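PDB 5H5O: diguanylate cyclase from Xanthomonas campestris pv. campestris, which binds cyclic GMP through its cyclic nucleotide-binding domain and probably makes cyclic di-GMP from two molecules of GTP. Local coordinates for residues A[37-51]-A[78-92]. Numbering follows the deposited sequence.
Sequences TQMFIVVTGQIDLDF and RSAGASASVDSRLIE. With PCG (cyclic guanosine monophosphate), chain C.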
loop_
_atom_site.group_PDB
_atom_site.type_symbol
_atom_site.label_atom_id
_atom_site.label_comp_id
_atom_site.label_asym_id
_atom_site.label_seq_id
_atom_site.Cartn_x
_atom_site.Cartn_y
_atom_site.Cartn_z
ATOM N N THR A 37 2.049 -2.526 16.409
ATOM C CA THR A 37 2.372 -3.480 15.362
ATOM C C THR A 37 1.201 -4.406 15.034
ATOM O O THR A 37 1.363 -5.382 14.313
ATOM C CB THR A 37 3.582 -4.327 15.759
ATOM O OG1 THR A 37 3.290 -4.989 16.995
ATOM C CG2 THR A 37 4.810 -3.434 15.941
ATOM N N GLN A 38 0.019 -4.108 15.553
ATOM C CA GLN A 38 -1.133 -4.924 15.196
ATOM C C GLN A 38 -2.162 -4.075 14.490
ATOM O O GLN A 38 -2.210 -2.864 14.694
ATOM C CB GLN A 38 -1.759 -5.575 16.429
ATOM C CG GLN A 38 -2.173 -4.584 17.447
ATOM C CD GLN A 38 -1.203 -4.495 18.585
ATOM O OE1 GLN A 38 -0.265 -3.696 18.556
ATOM N NE2 GLN A 38 -1.424 -5.314 19.611
HETATM N N MSE A 39 -2.967 -4.709 13.638
HETATM C CA MSE A 39 -4.099 -4.033 13.028
HETATM C C MSE A 39 -5.369 -4.581 13.641
HETATM O O MSE A 39 -5.346 -5.587 14.361
HETATM C CB MSE A 39 -4.149 -4.260 11.524
HETATM C CG MSE A 39 -4.361 -5.708 11.133
HETATM SE SE MSE A 39 -4.750 -5.830 9.238
HETATM C CE MSE A 39 -6.590 -5.193 9.225
ATOM N N PHE A 40 -6.482 -3.934 13.323
ATOM C CA PHE A 40 -7.767 -4.297 13.910
ATOM C C PHE A 40 -8.905 -4.303 12.904
ATOM O O PHE A 40 -8.946 -3.482 11.995
ATOM C CB PHE A 40 -8.109 -3.321 15.030
ATOM C CG PHE A 40 -7.129 -3.339 16.152
ATOM C CD1 PHE A 40 -7.252 -4.267 17.177
ATOM C CD2 PHE A 40 -6.069 -2.440 16.181
ATOM C CE1 PHE A 40 -6.335 -4.292 18.220
ATOM C CE2 PHE A 40 -5.155 -2.461 17.215
ATOM C CZ PHE A 40 -5.284 -3.390 18.235
ATOM N N ILE A 41 -9.849 -5.221 13.085
ATOM C CA ILE A 41 -11.106 -5.145 12.346
ATOM C C ILE A 41 -12.297 -5.010 13.309
ATOM O O ILE A 41 -12.456 -5.810 14.248
ATOM C CB ILE A 41 -11.306 -6.368 11.415
ATOM C CG1 ILE A 41 -10.068 -6.592 10.525
ATOM C CG2 ILE A 41 -12.551 -6.182 10.588
ATOM C CD1 ILE A 41 -9.845 -8.048 10.098
ATOM N N VAL A 42 -13.120 -3.990 13.088
ATOM C CA VAL A 42 -14.354 -3.841 13.858
ATOM C C VAL A 42 -15.358 -4.932 13.459
ATOM O O VAL A 42 -15.662 -5.104 12.275
ATOM C CB VAL A 42 -15.011 -2.462 13.619
ATOM C CG1 VAL A 42 -16.189 -2.226 14.596
ATOM C CG2 VAL A 42 -13.969 -1.323 13.732
ATOM N N VAL A 43 -15.885 -5.674 14.430
ATOM C CA VAL A 43 -17.003 -6.573 14.101
ATOM C C VAL A 43 -18.311 -6.205 14.813
ATOM O O VAL A 43 -19.383 -6.571 14.362
ATOM C CB VAL A 43 -16.671 -8.061 14.302
ATOM C CG1 VAL A 43 -15.396 -8.450 13.504
ATOM C CG2 VAL A 43 -16.533 -8.393 15.771
ATOM N N THR A 44 -18.220 -5.480 15.922
ATOM C CA THR A 44 -19.404 -4.902 16.530
ATOM C C THR A 44 -19.055 -3.529 17.052
ATOM O O THR A 44 -17.915 -3.293 17.444
ATOM C CB THR A 44 -19.929 -5.732 17.733
ATOM O OG1 THR A 44 -19.292 -5.295 18.931
ATOM C CG2 THR A 44 -19.654 -7.207 17.562
ATOM N N GLY A 45 -20.033 -2.625 17.051
ATOM C CA GLY A 45 -19.870 -1.319 17.659
ATOM C C GLY A 45 -19.215 -0.332 16.706
ATOM O O GLY A 45 -19.474 -0.342 15.501
ATOM N N GLN A 46 -18.356 0.527 17.248
ATOM C CA GLN A 46 -17.765 1.583 16.434
ATOM C C GLN A 46 -16.477 2.128 17.036
ATOM O O GLN A 46 -16.412 2.421 18.229
ATOM C CB GLN A 46 -18.781 2.706 16.215
ATOM C CG GLN A 46 -18.233 3.965 15.549
ATOM C CD GLN A 46 -19.287 5.052 15.489
ATOM O OE1 GLN A 46 -20.339 4.869 14.866
ATOM N NE2 GLN A 46 -19.031 6.177 16.162
ATOM N N ILE A 47 -15.446 2.258 16.203
ATOM C CA ILE A 47 -14.205 2.835 16.657
ATOM C C ILE A 47 -14.061 4.227 16.063
ATOM O O ILE A 47 -14.317 4.427 14.877
ATOM C CB ILE A 47 -12.998 1.985 16.248
ATOM C CG1 ILE A 47 -12.938 0.701 17.083
ATOM C CG2 ILE A 47 -11.685 2.797 16.396
ATOM C CD1 ILE A 47 -12.893 0.956 18.592
ATOM N N ASP A 48 -13.647 5.187 16.883
ATOM C CA ASP A 48 -13.411 6.543 16.396
ATOM C C ASP A 48 -11.922 6.817 16.259
ATOM O O ASP A 48 -11.152 6.580 17.191
ATOM C CB ASP A 48 -14.042 7.589 17.327
ATOM C CG ASP A 48 -15.569 7.558 17.294
ATOM O OD1 ASP A 48 -16.138 6.843 16.436
ATOM O OD2 ASP A 48 -16.199 8.256 18.117
ATOM N N LEU A 49 -11.534 7.314 15.093
ATOM C CA LEU A 49 -10.157 7.711 14.847
ATOM C C LEU A 49 -9.987 9.228 14.988
ATOM O O LEU A 49 -10.673 10.008 14.328
ATOM C CB LEU A 49 -9.710 7.246 13.463
ATOM C CG LEU A 49 -9.860 5.744 13.229
ATOM C CD1 LEU A 49 -9.339 5.356 11.844
ATOM C CD2 LEU A 49 -9.153 4.965 14.326
ATOM N N ASP A 50 -9.055 9.632 15.847
ATOM C CA ASP A 50 -8.782 11.049 16.093
ATOM C C ASP A 50 -7.403 11.419 15.546
ATOM O O ASP A 50 -6.379 11.056 16.117
ATOM C CB ASP A 50 -8.876 11.349 17.593
ATOM C CG ASP A 50 -8.827 12.839 17.907
ATOM O OD1 ASP A 50 -8.329 13.641 17.082
ATOM O OD2 ASP A 50 -9.282 13.212 19.008
ATOM N N PHE A 51 -7.389 12.162 14.449
ATOM C CA PHE A 51 -6.142 12.487 13.776
ATOM C C PHE A 51 -5.473 13.752 14.273
ATOM O O PHE A 51 -4.508 14.218 13.669
ATOM C CB PHE A 51 -6.371 12.597 12.278
ATOM C CG PHE A 51 -6.753 11.309 11.647
ATOM C CD1 PHE A 51 -5.802 10.520 11.028
ATOM C CD2 PHE A 51 -8.058 10.866 11.695
ATOM C CE1 PHE A 51 -6.151 9.321 10.466
ATOM C CE2 PHE A 51 -8.410 9.667 11.118
ATOM C CZ PHE A 51 -7.463 8.898 10.506
ATOM N N ARG A 78 1.488 5.566 15.246
ATOM C CA ARG A 78 0.048 5.610 14.984
ATOM C C ARG A 78 -0.381 6.997 14.494
ATOM O O ARG A 78 -0.161 8.010 15.177
ATOM C CB ARG A 78 -0.745 5.233 16.242
ATOM C CG ARG A 78 -0.536 3.802 16.765
ATOM C CD ARG A 78 -1.035 2.742 15.800
ATOM N NE ARG A 78 -1.197 1.442 16.454
ATOM C CZ ARG A 78 -1.416 0.308 15.790
ATOM N NH1 ARG A 78 -1.490 0.322 14.459
ATOM N NH2 ARG A 78 -1.544 -0.843 16.447
ATOM N N SER A 79 -0.977 7.030 13.307
ATOM C CA SER A 79 -1.433 8.273 12.689
ATOM C C SER A 79 -2.650 8.871 13.406
ATOM O O SER A 79 -2.956 10.046 13.261
ATOM C CB SER A 79 -1.803 8.027 11.235
ATOM O OG SER A 79 -0.793 7.299 10.585
ATOM N N ALA A 80 -3.351 8.059 14.173
ATOM C CA ALA A 80 -4.500 8.574 14.896
ATOM C C ALA A 80 -4.623 7.878 16.226
ATOM O O ALA A 80 -4.046 6.811 16.429
ATOM C CB ALA A 80 -5.779 8.405 14.071
ATOM N N GLY A 81 -5.350 8.503 17.143
ATOM C CA GLY A 81 -5.782 7.822 18.343
ATOM C C GLY A 81 -7.035 7.020 18.021
ATOM O O GLY A 81 -7.876 7.454 17.216
ATOM N N ALA A 82 -7.151 5.841 18.625
ATOM C CA ALA A 82 -8.321 4.987 18.422
ATOM C C ALA A 82 -9.027 4.755 19.746
ATOM O O ALA A 82 -8.374 4.482 20.757
ATOM C CB ALA A 82 -7.910 3.647 17.775
ATOM N N SER A 83 -10.358 4.864 19.738
ATOM C CA SER A 83 -11.142 4.734 20.957
ATOM C C SER A 83 -12.568 4.265 20.663
ATOM O O SER A 83 -13.115 4.486 19.579
ATOM C CB SER A 83 -11.146 6.048 21.755
ATOM O OG SER A 83 -12.038 6.999 21.189
ATOM N N ALA A 84 -13.158 3.574 21.626
ATOM C CA ALA A 84 -14.467 2.977 21.406
ATOM C C ALA A 84 -15.566 3.991 21.709
ATOM O O ALA A 84 -15.603 4.592 22.786
ATOM C CB ALA A 84 -14.635 1.695 22.229
ATOM N N SER A 85 -16.452 4.186 20.742
ATOM C CA SER A 85 -17.561 5.111 20.909
ATOM C C SER A 85 -18.605 4.451 21.796
ATOM O O SER A 85 -19.178 5.073 22.684
ATOM C CB SER A 85 -18.155 5.459 19.545
ATOM O OG SER A 85 -19.222 6.364 19.684
ATOM N N VAL A 86 -18.842 3.176 21.526
ATOM C CA VAL A 86 -19.791 2.370 22.269
ATOM C C VAL A 86 -19.070 1.066 22.534
ATOM O O VAL A 86 -17.956 0.884 22.043
ATOM C CB VAL A 86 -21.039 2.110 21.433
ATOM C CG1 VAL A 86 -21.806 3.429 21.199
ATOM C CG2 VAL A 86 -20.664 1.457 20.095
ATOM N N ASP A 87 -19.668 0.179 23.323
ATOM C CA ASP A 87 -19.077 -1.133 23.563
ATOM C C ASP A 87 -18.801 -1.768 22.205
ATOM O O ASP A 87 -19.678 -1.831 21.353
ATOM C CB ASP A 87 -20.029 -2.032 24.367
ATOM C CG ASP A 87 -20.055 -1.701 25.862
ATOM O OD1 ASP A 87 -19.482 -0.677 26.301
ATOM O OD2 ASP A 87 -20.665 -2.493 26.610
ATOM N N SER A 88 -17.583 -2.234 21.992
ATOM C CA SER A 88 -17.221 -2.718 20.671
ATOM C C SER A 88 -16.487 -4.036 20.751
ATOM O O SER A 88 -15.924 -4.388 21.786
ATOM C CB SER A 88 -16.348 -1.678 19.956
ATOM O OG SER A 88 -17.118 -0.554 19.599
ATOM N N ARG A 89 -16.487 -4.773 19.650
ATOM C CA ARG A 89 -15.690 -5.990 19.585
ATOM C C ARG A 89 -14.863 -5.919 18.320
ATOM O O ARG A 89 -15.342 -5.451 17.284
ATOM C CB ARG A 89 -16.568 -7.239 19.565
ATOM C CG ARG A 89 -17.288 -7.546 20.856
ATOM C CD ARG A 89 -18.218 -8.716 20.637
ATOM N NE ARG A 89 -18.494 -9.430 21.870
ATOM C CZ ARG A 89 -19.365 -10.426 21.971
ATOM N NH1 ARG A 89 -20.040 -10.816 20.900
ATOM N NH2 ARG A 89 -19.560 -11.020 23.142
ATOM N N LEU A 90 -13.626 -6.401 18.417
ATOM C CA LEU A 90 -12.645 -6.262 17.355
ATOM C C LEU A 90 -11.956 -7.578 17.083
ATOM O O LEU A 90 -11.766 -8.388 17.995
ATOM C CB LEU A 90 -11.573 -5.255 17.768
ATOM C CG LEU A 90 -11.976 -3.868 18.270
ATOM C CD1 LEU A 90 -10.750 -3.068 18.655
ATOM C CD2 LEU A 90 -12.747 -3.121 17.213
ATOM N N ILE A 91 -11.571 -7.787 15.828
ATOM C CA ILE A 91 -10.529 -8.769 15.528
ATOM C C ILE A 91 -9.182 -8.069 15.677
ATOM O O ILE A 91 -8.944 -7.012 15.084
ATOM C CB ILE A 91 -10.637 -9.313 14.098
ATOM C CG1 ILE A 91 -11.944 -10.099 13.925
ATOM C CG2 ILE A 91 -9.402 -10.184 13.750
ATOM C CD1 ILE A 91 -12.393 -10.154 12.477
ATOM N N GLU A 92 -8.312 -8.645 16.495
ATOM C CA GLU A 92 -6.958 -8.137 16.654
ATOM C C GLU A 92 -5.973 -9.077 15.958
ATOM O O GLU A 92 -5.894 -10.261 16.283
ATOM C CB GLU A 92 -6.630 -7.999 18.130
ATOM C CG GLU A 92 -5.216 -7.552 18.452
ATOM C CD GLU A 92 -4.981 -7.471 19.953
ATOM O OE1 GLU A 92 -5.650 -6.664 20.627
ATOM O OE2 GLU A 92 -4.131 -8.225 20.456
HETATM P PA PCG C . -2.337 3.383 12.015
HETATM O O1A PCG C . -1.923 2.069 12.585
HETATM O O2A PCG C . -1.538 4.565 11.564
HETATM O "O5'" PCG C . -3.211 3.663 12.945
HETATM C "C5'" PCG C . -4.092 4.754 12.662
HETATM C "C4'" PCG C . -4.860 4.275 11.460
HETATM O "O4'" PCG C . -5.822 5.085 10.833
HETATM C "C3'" PCG C . -3.946 3.855 10.351
HETATM O "O3'" PCG C . -3.023 2.850 10.850
HETATM C "C2'" PCG C . -4.963 3.470 9.311
HETATM O "O2'" PCG C . -5.379 2.102 9.300
HETATM C "C1'" PCG C . -6.172 4.349 9.666
HETATM N N9 PCG C . -6.659 5.523 8.866
HETATM C C8 PCG C . -7.939 5.744 8.544
HETATM N N7 PCG C . -8.080 6.867 7.818
HETATM C C5 PCG C . -6.882 7.397 7.657
HETATM C C6 PCG C . -6.323 8.596 6.977
HETATM O O6 PCG C . -7.084 9.364 6.380
HETATM N N1 PCG C . -4.980 8.816 7.027
HETATM C C2 PCG C . -4.137 7.980 7.679
HETATM N N2 PCG C . -2.816 8.253 7.693
HETATM N N3 PCG C . -4.586 6.845 8.335
HETATM C C4 PCG C . -5.920 6.519 8.348
HETATM O O HOH W 1 -1.995 -1.205 19.416
HETATM O O HOH W 2 -10.693 8.390 19.279
#
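Ala80 sets its CB over the centre of one face of the Phe51 ring, a CH-pi contact with CB 3.7 Å from the centroid, while N9 of the guanine of cyclic GMP lies at the ring's edge, in its plane, and CZ comes within 3.3 Å of C5 of the base. This is the beta-roll of a cyclic nucleotide-binding domain. The Phe40 ring takes Glu92 OE1 at its edge, in plane and 3.4 Å from CE1, with the carboxylate turned nearly perpendicular to the ring; Glu92 OE2 makes a salt bridge to Arg21. Around the edge of the Arg78 guanidinium come the phosphate and the 37-51 backbone: NH1 gives a hydrogen bond to O1A of the nucleotide at 2.6 Å, and NH2 one to Gln38 O at 2.8 Å, on a carbonyl lone pair. A bend at chi2 (-65°) carries the chain past the phosphate to Gln38, and Phe30 adds a cation-pi contact.

Two antiparallel ladders, 39-44 with 88-92 and 47-50 with 81-84, belong to the roll's two sheets, and both segments pass from one sheet to the other near Gly45 and Ser85 to Ser88. Leu90 CD1 touches Phe40 CD1 within its own sheet, and CD2 crosses to the other, 3.8 Å from Ile47 CG1. Leu49 sends CD1 to the nucleotide and CD2 to Ala82 CB. At the turn, Ser88 OG accepts from Gln46 N at 2.9 Å and donates to Val86 O. Just before it sits a classic bulge, where Val43 N and Thr44 N both bond to Arg89 O, approaching from the same face of its carbonyl plane.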